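Local structure of beta-glucosidase (Chaetomella raphigera, 6JXG) at residues Cys153-Glu161 and Phe178-Ala189; Gly144-Ala152 and Ser291-Tyr301. The protein probably hydrolyses terminal, non-reducing beta-D-glucosyl units to release beta-D-glucose, acting as a secreted glycoside hydrolase of family 3 in cellulose degradation. All blocks are in the same frame, centred on the assembly; numbering follows the deposited sequence.

How the contacts relate
Both contacts use strand 151-157, and contact 1 is nested along the chain inside the loop that contact 2 closes. Their centres are about 23 Å apart. Contact 1 lies in the core: all its touching residues are buried, its centre is about 12 Å from that of the chain, and it packs the end of the strand and the loop beyond on helices 175-182 and 184-191 through aromatic and aliphatic groups. Contact 2 lies farther out, about 22 Å from the chain centre and partly buried. There the start of the same strand and the end of helix 131-147 meet the end of helix 278-294 and the loop that follows it, and a backbone carbonyl, a glutamine amide and a water do much of the joining.

Contact 1 of 2, residues Cys153-Glu161 and Phe178-Ala189; sequences CAKHFIGNE and FHELYLWPFADA
Phe-186, with CG anti to its carbonyl carbon (chi1 -76°), carries its ring to the strand backbone, and Phe-157, with CG anti to the backbone N (chi1 -176°), brings its CD1 edge over that ring. The rings form a T-shaped (edge-to-face) stack, planes at 89° and centroids 5.4 Å apart, with Phe-157 CD1 over the centre of the Phe-186 face. The rim of Phe-186 meets the strand backbone, Ala-154 O lying in the ring plane 3.8 Å from Phe-186 CE1. Leu-183 CD1 meets the edge of Phe-157 in plane, 3.6 Å from CE1. Ile-158 divides its branches: CG2 abuts the edge of Phe-178, 3.7 Å from its CE1, while CD1 reaches the Tyr-182 backbone and Phe-186. With Phe-186 cut back to an alanine, the edge of Phe-157 is likely to lose its aromatic face and Ile-158 CD1 part of its packing, with a gap left beside the strand. Glu-161 OE2 approaches the Tyr-182 edge, 3.5 Å from CD1, with its carboxylate gripped by the backbone N atoms of Ile-114 and Gly-115. At the other end, Ala-154 CB and Ala-189 CB touch at 4.1 Å, near helix 131-147. Helix 184-189 runs roughly antiparallel to strand 153-157 and leads on to the parallel strand 196-199, a beta-alpha-beta crossover of the TIM-barrel-like N-terminal domain of family 3 glycoside hydrolases.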
loop_
_atom_site.group_PDB
_atom_site.type_symbol
_atom_site.label_atom_id
_atom_site.label_comp_id
_atom_site.label_asym_id
_atom_site.label_seq_id
_atom_site.Cartn_x
_atom_site.Cartn_y
_atom_site.Cartn_z
ATOM N N CYS A 153 -10.405 7.053 0.924
ATOM C CA CYS A 153 -9.637 8.168 1.403
ATOM C C CYS A 153 -8.158 7.839 1.124
ATOM O O CYS A 153 -7.479 7.141 1.907
ATOM C CB CYS A 153 -9.826 8.376 2.911
ATOM S SG CYS A 153 -8.919 9.889 3.504
ATOM N N ALA A 154 -7.635 8.413 0.068
ATOM C CA ALA A 154 -6.230 8.320 -0.209
ATOM C C ALA A 154 -5.396 9.143 0.788
ATOM O O ALA A 154 -5.546 10.387 0.898
ATOM C CB ALA A 154 -5.932 8.778 -1.635
ATOM N N LYS A 155 -4.458 8.491 1.447
ATOM C CA LYS A 155 -3.696 9.162 2.527
ATOM C C LYS A 155 -2.219 8.759 2.375
ATOM O O LYS A 155 -1.941 7.677 1.772
ATOM C CB LYS A 155 -4.285 8.791 3.899
ATOM C CG LYS A 155 -4.080 7.373 4.395
ATOM C CD LYS A 155 -4.965 7.046 5.611
ATOM C CE LYS A 155 -4.435 5.782 6.234
ATOM N NZ LYS A 155 -5.179 5.348 7.425
ATOM N N HIS A 156 -1.257 9.491 2.911
ATOM C CA HIS A 156 -1.306 10.732 3.645
ATOM C C HIS A 156 -0.555 11.731 2.757
ATOM O O HIS A 156 0.607 11.491 2.349
ATOM C CB HIS A 156 -0.552 10.599 4.974
ATOM C CG HIS A 156 -0.929 9.388 5.766
ATOM N ND1 HIS A 156 -0.405 8.136 5.507
ATOM C CD2 HIS A 156 -1.811 9.225 6.778
ATOM C CE1 HIS A 156 -0.922 7.266 6.361
ATOM N NE2 HIS A 156 -1.752 7.911 7.157
ATOM N N PHE A 157 -1.260 12.770 2.345
ATOM C CA PHE A 157 -0.740 13.748 1.427
ATOM C C PHE A 157 0.055 14.846 2.216
ATOM O O PHE A 157 -0.560 15.648 2.909
ATOM C CB PHE A 157 -1.903 14.439 0.678
ATOM C CG PHE A 157 -1.429 15.419 -0.396
ATOM C CD1 PHE A 157 -1.081 14.949 -1.626
ATOM C CD2 PHE A 157 -1.293 16.816 -0.121
ATOM C CE1 PHE A 157 -0.635 15.835 -2.653
ATOM C CE2 PHE A 157 -0.850 17.697 -1.118
ATOM C CZ PHE A 157 -0.503 17.180 -2.379
ATOM N N ILE A 158 1.383 14.923 2.134
ATOM C CA ILE A 158 2.262 14.143 1.314
ATOM C C ILE A 158 3.682 14.303 1.955
ATOM O O ILE A 158 3.927 15.241 2.733
ATOM C CB ILE A 158 2.234 14.681 -0.177
ATOM C CG1 ILE A 158 2.883 13.669 -1.131
ATOM C CG2 ILE A 158 2.855 16.083 -0.246
ATOM C CD1 ILE A 158 2.560 13.834 -2.614
ATOM N N GLY A 159 4.634 13.464 1.550
ATOM C CA GLY A 159 5.995 13.513 2.092
ATOM C C GLY A 159 6.167 12.992 3.493
ATOM O O GLY A 159 7.177 13.294 4.131
ATOM N N ASN A 160 5.218 12.182 3.997
ATOM C CA ASN A 160 5.359 11.545 5.342
ATOM C C ASN A 160 6.047 10.204 5.154
ATOM O O ASN A 160 5.456 9.139 5.243
ATOM C CB ASN A 160 3.988 11.437 5.952
ATOM C CG ASN A 160 3.956 10.750 7.287
ATOM O OD1 ASN A 160 4.963 10.741 8.047
ATOM N ND2 ASN A 160 2.805 10.217 7.607
ATOM N N GLU A 161 7.325 10.283 4.809
ATOM C CA GLU A 161 8.122 9.113 4.418
ATOM C C GLU A 161 8.854 8.489 5.616
ATOM O O GLU A 161 9.606 7.559 5.421
ATOM C CB GLU A 161 9.043 9.475 3.248
ATOM C CG GLU A 161 8.257 9.829 1.972
ATOM C CD GLU A 161 7.625 8.585 1.318
ATOM O OE1 GLU A 161 8.215 7.468 1.529
ATOM O OE2 GLU A 161 6.559 8.744 0.592
ATOM N N PHE A 178 8.729 15.698 -7.016
ATOM C CA PHE A 178 7.363 15.760 -6.461
ATOM C C PHE A 178 6.373 15.172 -7.442
ATOM O O PHE A 178 5.577 14.262 -7.102
ATOM C CB PHE A 178 7.038 17.207 -6.077
ATOM C CG PHE A 178 5.711 17.362 -5.381
ATOM C CD1 PHE A 178 5.580 17.041 -4.054
ATOM C CD2 PHE A 178 4.665 17.900 -6.012
ATOM C CE1 PHE A 178 4.360 17.212 -3.385
ATOM C CE2 PHE A 178 3.420 18.054 -5.361
ATOM C CZ PHE A 178 3.281 17.691 -4.047
ATOM N N HIS A 179 6.401 15.641 -8.695
ATOM C CA HIS A 179 5.425 15.184 -9.691
ATOM C C HIS A 179 5.607 13.750 -10.223
ATOM O O HIS A 179 4.597 13.035 -10.443
ATOM C CB HIS A 179 5.432 16.184 -10.878
ATOM C CG HIS A 179 4.726 17.455 -10.558
ATOM N ND1 HIS A 179 5.318 18.494 -9.875
ATOM C CD2 HIS A 179 3.458 17.835 -10.797
ATOM C CE1 HIS A 179 4.438 19.471 -9.725
ATOM N NE2 HIS A 179 3.299 19.095 -10.277
ATOM N N GLU A 180 6.858 13.337 -10.430
ATOM C CA GLU A 180 7.139 12.025 -11.031
ATOM C C GLU A 180 7.107 10.880 -10.085
ATOM O O GLU A 180 6.967 9.732 -10.536
ATOM C CB GLU A 180 8.446 11.973 -11.809
ATOM C CG GLU A 180 8.305 12.770 -13.078
ATOM C CD GLU A 180 9.559 12.831 -13.964
ATOM O OE1 GLU A 180 10.386 11.903 -14.017
ATOM O OE2 GLU A 180 9.639 13.856 -14.623
ATOM N N LEU A 181 7.287 11.157 -8.809
ATOM C CA LEU A 181 7.471 10.111 -7.844
ATOM C C LEU A 181 6.328 10.172 -6.798
ATOM O O LEU A 181 5.396 9.386 -6.896
ATOM C CB LEU A 181 8.855 10.216 -7.263
ATOM C CG LEU A 181 9.308 9.096 -6.444
ATOM C CD1 LEU A 181 9.121 7.811 -7.296
ATOM C CD2 LEU A 181 10.739 9.336 -6.028
ATOM N N TYR A 182 6.358 11.131 -5.878
ATOM C CA TYR A 182 5.458 11.120 -4.729
ATOM C C TYR A 182 3.989 11.478 -5.059
ATOM O O TYR A 182 3.069 10.887 -4.551
ATOM C CB TYR A 182 6.028 12.027 -3.570
ATOM C CG TYR A 182 7.390 11.535 -3.150
ATOM C CD1 TYR A 182 7.502 10.389 -2.397
ATOM C CD2 TYR A 182 8.563 12.079 -3.722
ATOM C CE1 TYR A 182 8.760 9.875 -2.055
ATOM C CE2 TYR A 182 9.800 11.536 -3.434
ATOM C CZ TYR A 182 9.914 10.430 -2.592
ATOM O OH TYR A 182 11.161 9.812 -2.280
ATOM N N LEU A 183 3.786 12.437 -5.919
ATOM C CA LEU A 183 2.423 12.796 -6.392
ATOM C C LEU A 183 1.724 11.762 -7.273
ATOM O O LEU A 183 0.480 11.640 -7.270
ATOM C CB LEU A 183 2.477 14.161 -7.100
ATOM C CG LEU A 183 1.095 14.788 -7.374
ATOM C CD1 LEU A 183 0.417 15.114 -6.061
ATOM C CD2 LEU A 183 1.270 16.016 -8.280
ATOM N N TRP A 184 2.530 11.008 -8.017
ATOM C CA TRP A 184 2.027 10.180 -9.070
ATOM C C TRP A 184 0.869 9.206 -8.612
ATOM O O TRP A 184 -0.212 9.163 -9.191
ATOM C CB TRP A 184 3.180 9.490 -9.701
ATOM C CG TRP A 184 2.834 8.543 -10.800
ATOM C CD1 TRP A 184 2.121 7.383 -10.731
ATOM C CD2 TRP A 184 3.246 8.677 -12.192
ATOM N NE1 TRP A 184 2.046 6.792 -11.986
ATOM C CE2 TRP A 184 2.703 7.589 -12.899
ATOM C CE3 TRP A 184 4.039 9.599 -12.868
ATOM C CZ2 TRP A 184 2.931 7.392 -14.256
ATOM C CZ3 TRP A 184 4.247 9.436 -14.257
ATOM C CH2 TRP A 184 3.726 8.320 -14.922
ATOM N N PRO A 185 1.048 8.523 -7.470
ATOM C CA PRO A 185 -0.085 7.690 -7.035
ATOM C C PRO A 185 -1.277 8.471 -6.569
ATOM O O PRO A 185 -2.396 7.964 -6.692
ATOM C CB PRO A 185 0.445 6.883 -5.888
ATOM C CG PRO A 185 1.849 7.314 -5.698
ATOM C CD PRO A 185 2.284 8.280 -6.731
ATOM N N PHE A 186 -1.074 9.677 -6.032
ATOM C CA PHE A 186 -2.230 10.499 -5.710
ATOM C C PHE A 186 -2.964 10.960 -6.955
ATOM O O PHE A 186 -4.212 10.994 -7.000
ATOM C CB PHE A 186 -1.862 11.694 -4.837
ATOM C CG PHE A 186 -1.610 11.333 -3.410
ATOM C CD1 PHE A 186 -2.666 11.175 -2.523
ATOM C CD2 PHE A 186 -0.305 11.126 -2.962
ATOM C CE1 PHE A 186 -2.464 10.872 -1.203
ATOM C CE2 PHE A 186 -0.086 10.829 -1.626
ATOM C CZ PHE A 186 -1.185 10.736 -0.715
ATOM N N ALA A 187 -2.222 11.239 -8.016
ATOM C CA ALA A 187 -2.883 11.612 -9.295
ATOM C C ALA A 187 -3.705 10.457 -9.842
ATOM O O ALA A 187 -4.881 10.660 -10.259
ATOM C CB ALA A 187 -1.840 12.101 -10.315
ATOM N N ASP A 188 -3.156 9.234 -9.801
ATOM C CA ASP A 188 -3.944 8.016 -10.198
ATOM C C ASP A 188 -5.215 7.875 -9.334
ATOM O O ASP A 188 -6.314 7.584 -9.804
ATOM C CB ASP A 188 -3.125 6.718 -10.110
ATOM C CG ASP A 188 -2.277 6.436 -11.373
ATOM O OD1 ASP A 188 -2.127 7.331 -12.281
ATOM O OD2 ASP A 188 -1.847 5.296 -11.475
ATOM N N ALA A 189 -5.060 8.130 -8.059
ATOM C CA ALA A 189 -6.173 8.053 -7.131
ATOM C C ALA A 189 -7.273 9.048 -7.456
ATOM O O ALA A 189 -8.427 8.714 -7.486
ATOM C CB ALA A 189 -5.679 8.222 -5.734
#

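Contact 2 of 2, residues Gly144-Ala152 and Ser291-Tyr301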
loop_
_atom_site.group_PDB
_atom_site.type_symbol
_atom_site.label_atom_id
_atom_site.label_comp_id
_atom_site.label_asym_id
_atom_site.label_seq_id
_atom_site.Cartn_x
_atom_site.Cartn_y
_atom_site.Cartn_z
ATOM N N GLY A 144 -12.590 -0.632 -6.353
ATOM C CA GLY A 144 -13.225 -1.679 -5.596
ATOM C C GLY A 144 -14.032 -1.158 -4.432
ATOM O O GLY A 144 -15.201 -1.520 -4.222
ATOM N N MET A 145 -13.378 -0.398 -3.584
ATOM C CA MET A 145 -14.007 0.126 -2.390
ATOM C C MET A 145 -15.274 0.926 -2.710
ATOM O O MET A 145 -16.355 0.707 -2.110
ATOM C CB MET A 145 -13.025 1.033 -1.666
ATOM C CG MET A 145 -11.914 0.299 -0.940
ATOM S SD MET A 145 -10.621 1.381 -0.256
ATOM C CE MET A 145 -11.424 2.092 1.182
ATOM N N GLN A 146 -15.122 1.841 -3.646
ATOM C CA GLN A 146 -16.217 2.737 -4.006
ATOM C C GLN A 146 -17.306 2.028 -4.845
ATOM O O GLN A 146 -18.495 2.357 -4.711
ATOM C CB GLN A 146 -15.693 4.010 -4.645
ATOM C CG GLN A 146 -14.736 4.730 -3.688
ATOM C CD GLN A 146 -14.429 6.155 -3.986
ATOM O OE1 GLN A 146 -13.886 6.870 -3.120
ATOM N NE2 GLN A 146 -14.672 6.588 -5.198
ATOM N N ASP A 147 -16.933 1.012 -5.602
ATOM C CA ASP A 147 -17.958 0.175 -6.231
ATOM C C ASP A 147 -18.843 -0.496 -5.144
ATOM O O ASP A 147 -20.011 -0.677 -5.401
ATOM C CB ASP A 147 -17.338 -0.917 -7.140
ATOM C CG ASP A 147 -16.851 -0.410 -8.468
ATOM O OD1 ASP A 147 -17.094 0.758 -8.845
ATOM O OD2 ASP A 147 -16.219 -1.249 -9.181
ATOM N N ALA A 148 -18.295 -0.849 -3.961
ATOM C CA ALA A 148 -19.046 -1.394 -2.834
ATOM C C ALA A 148 -19.867 -0.392 -2.124
ATOM O O ALA A 148 -20.617 -0.762 -1.259
ATOM C CB ALA A 148 -18.101 -2.068 -1.814
ATOM N N GLY A 149 -19.634 0.893 -2.365
ATOM C CA GLY A 149 -20.465 1.949 -1.851
ATOM C C GLY A 149 -19.874 2.785 -0.701
ATOM O O GLY A 149 -20.566 3.696 -0.186
ATOM N N VAL A 150 -18.605 2.515 -0.315
ATOM C CA VAL A 150 -17.966 3.333 0.724
ATOM C C VAL A 150 -17.141 4.424 -0.001
ATOM O O VAL A 150 -16.756 4.273 -1.190
ATOM C CB VAL A 150 -17.031 2.501 1.683
ATOM C CG1 VAL A 150 -15.726 2.138 0.992
ATOM C CG2 VAL A 150 -16.693 3.278 2.925
ATOM N N GLN A 151 -16.932 5.555 0.663
ATOM C CA GLN A 151 -15.988 6.585 0.180
ATOM C C GLN A 151 -14.560 6.154 0.593
ATOM O O GLN A 151 -14.315 5.829 1.759
ATOM C CB GLN A 151 -16.285 7.930 0.838
ATOM C CG GLN A 151 -17.675 8.470 0.515
ATOM C CD GLN A 151 -18.025 9.785 1.211
ATOM O OE1 GLN A 151 -19.067 9.900 1.953
ATOM N NE2 GLN A 151 -17.196 10.778 1.011
ATOM N N ALA A 152 -13.644 6.086 -0.336
ATOM C CA ALA A 152 -12.265 5.828 -0.006
ATOM C C ALA A 152 -11.570 7.160 0.299
ATOM O O ALA A 152 -12.095 8.253 0.037
ATOM C CB ALA A 152 -11.560 5.126 -1.195
ATOM N N SER A 291 -19.089 14.255 -2.436
ATOM C CA SER A 291 -18.512 12.926 -2.290
ATOM C C SER A 291 -19.520 11.905 -1.735
ATOM O O SER A 291 -19.610 10.753 -2.184
ATOM C CB SER A 291 -17.294 13.042 -1.375
ATOM O OG SER A 291 -16.180 13.616 -2.119
ATOM N N TRP A 292 -20.309 12.360 -0.779
ATOM C CA TRP A 292 -21.458 11.607 -0.229
ATOM C C TRP A 292 -22.451 11.170 -1.299
ATOM O O TRP A 292 -22.786 9.961 -1.422
ATOM C CB TRP A 292 -22.135 12.467 0.857
ATOM C CG TRP A 292 -23.227 11.820 1.663
ATOM C CD1 TRP A 292 -23.094 10.740 2.470
ATOM C CD2 TRP A 292 -24.587 12.258 1.802
ATOM N NE1 TRP A 292 -24.285 10.457 3.082
ATOM C CE2 TRP A 292 -25.205 11.389 2.705
ATOM C CE3 TRP A 292 -25.310 13.358 1.326
ATOM C CZ2 TRP A 292 -26.486 11.505 3.073
ATOM C CZ3 TRP A 292 -26.621 13.465 1.700
ATOM C CH2 TRP A 292 -27.188 12.534 2.576
ATOM N N TYR A 293 -22.886 12.146 -2.087
ATOM C CA TYR A 293 -23.800 11.879 -3.200
ATOM C C TYR A 293 -23.117 11.086 -4.294
ATOM O O TYR A 293 -23.742 10.214 -4.883
ATOM C CB TYR A 293 -24.310 13.161 -3.813
ATOM C CG TYR A 293 -25.316 13.907 -2.982
ATOM C CD1 TYR A 293 -26.533 13.323 -2.691
ATOM C CD2 TYR A 293 -25.084 15.187 -2.521
ATOM C CE1 TYR A 293 -27.475 13.961 -1.955
ATOM C CE2 TYR A 293 -26.063 15.859 -1.770
ATOM C CZ TYR A 293 -27.261 15.203 -1.513
ATOM O OH TYR A 293 -28.268 15.766 -0.737
ATOM N N PHE A 294 -21.836 11.387 -4.570
ATOM C CA PHE A 294 -21.097 10.707 -5.653
ATOM C C PHE A 294 -21.067 9.191 -5.528
ATOM O O PHE A 294 -21.343 8.500 -6.483
ATOM C CB PHE A 294 -19.653 11.247 -5.786
ATOM C CG PHE A 294 -18.898 10.628 -6.922
ATOM C CD1 PHE A 294 -18.149 9.476 -6.738
ATOM C CD2 PHE A 294 -19.017 11.143 -8.175
ATOM C CE1 PHE A 294 -17.489 8.843 -7.796
ATOM C CE2 PHE A 294 -18.310 10.578 -9.240
ATOM C CZ PHE A 294 -17.547 9.385 -9.029
ATOM N N VAL A 295 -20.791 8.679 -4.348
ATOM C CA VAL A 295 -20.876 7.245 -4.116
ATOM C C VAL A 295 -22.272 6.719 -3.722
ATOM O O VAL A 295 -22.375 5.538 -3.468
ATOM C CB VAL A 295 -19.796 6.711 -3.137
ATOM C CG1 VAL A 295 -18.443 7.323 -3.467
ATOM C CG2 VAL A 295 -20.121 6.972 -1.718
ATOM N N GLY A 296 -23.293 7.591 -3.689
ATOM C CA GLY A 296 -24.701 7.210 -3.476
ATOM C C GLY A 296 -25.084 6.896 -2.044
ATOM O O GLY A 296 -26.019 6.109 -1.808
ATOM N N GLN A 297 -24.440 7.510 -1.074
ATOM C CA GLN A 297 -24.727 7.174 0.300
ATOM C C GLN A 297 -26.007 7.866 0.890
ATOM O O GLN A 297 -26.383 7.639 2.066
ATOM C CB GLN A 297 -23.559 7.476 1.217
ATOM C CG GLN A 297 -22.356 6.591 0.907
ATOM C CD GLN A 297 -21.204 6.816 1.814
ATOM O OE1 GLN A 297 -21.136 7.784 2.555
ATOM N NE2 GLN A 297 -20.261 5.927 1.729
ATOM N N ASP A 298 -26.611 8.726 0.093
ATOM C CA ASP A 298 -27.726 9.535 0.544
ATOM C C ASP A 298 -29.013 8.767 0.545
ATOM O O ASP A 298 -29.985 9.271 1.143
ATOM C CB ASP A 298 -27.901 10.768 -0.374
ATOM C CG ASP A 298 -28.096 10.409 -1.766
ATOM O OD1 ASP A 298 -29.099 10.853 -2.365
ATOM O OD2 ASP A 298 -27.254 9.673 -2.319
ATOM N N GLN A 299 -29.048 7.607 -0.121
ATOM C CA GLN A 299 -30.230 6.724 -0.111
ATOM C C GLN A 299 -29.830 5.355 0.403
ATOM O O GLN A 299 -28.973 4.711 -0.213
ATOM C CB GLN A 299 -30.843 6.468 -1.515
ATOM C CG GLN A 299 -30.607 7.468 -2.666
ATOM C CD GLN A 299 -29.503 7.071 -3.693
ATOM O OE1 GLN A 299 -28.556 6.323 -3.384
ATOM N NE2 GLN A 299 -29.618 7.606 -4.914
ATOM N N GLY A 300 -30.451 4.921 1.488
ATOM C CA GLY A 300 -30.480 3.508 1.841
ATOM C C GLY A 300 -29.150 2.991 2.386
ATOM O O GLY A 300 -28.873 1.781 2.312
ATOM N N TYR A 301 -28.356 3.866 2.979
ATOM C CA TYR A 301 -27.131 3.401 3.654
ATOM C C TYR A 301 -27.390 2.820 5.025
ATOM O O TYR A 301 -28.176 3.393 5.834
ATOM C CB TYR A 301 -26.142 4.572 3.780
ATOM C CG TYR A 301 -24.704 4.164 3.613
ATOM C CD1 TYR A 301 -23.838 4.237 4.668
ATOM C CD2 TYR A 301 -24.222 3.750 2.390
ATOM C CE1 TYR A 301 -22.515 3.889 4.538
ATOM C CE2 TYR A 301 -22.901 3.344 2.258
ATOM C CZ TYR A 301 -22.047 3.472 3.335
ATOM O OH TYR A 301 -20.754 3.108 3.247
HETATM O O HOH W 1 -23.163 3.989 -1.145
#
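Gly-149 and Val-295 face each other with CA atoms 5.8 Å apart, where helix 131-147, which leads into strand 151-157 of the TIM-barrel-like domain, and helix 278-294 bring their C-terminal ends together. Each finishes in a Schellman motif, with Gly-149 and Gly-296 as the residues of positive phi. At Gly-149 this backbone shape (phi 107°) favours glycine, because a CB would crowd the carbonyl O of Ala-148.

Among the polar contacts, the direct hydrogen bond runs from Gln-297 NE2, in the loop after helix 278-294, to Gly-149 O, 3.0 Å long and almost straight at 177°. The donor lies in the carbonyl plane on a lone pair, with the acceptor in the plane of the amide; the same NE2 also bonds to Asn-104 O, which fixes the rotation of the amide. A water adds a bridge, donating to Gly-149 O at 2.8 Å and to Val-295 O at 2.9 Å, so two bonds grip the glycine carbonyl. Tyr-301 OH bonds to Ile-103 O, whereas Val-150 O is buried here without a polar partner.

In the van der Waals packing, Val-295 CG2 takes the position between its backbone N and carbonyl carbon, and from there meets Gln-151 CG at 3.6 Å, the two side chains crossing at about a right angle. Tyr-301 comes obliquely to the glycine carbonyl, its CE2 3.4 Å from Gly-149 O. One face of this ring carries Gln-297 CG.

Within 144-152, Gln-146 reaches with an extended chain from the last helical turn to the start of the strand: its OE1, also bonded to Ala-195 N, accepts Ala-152 N at 2.9 Å on a lone pair, with an N-H...O angle of 160°.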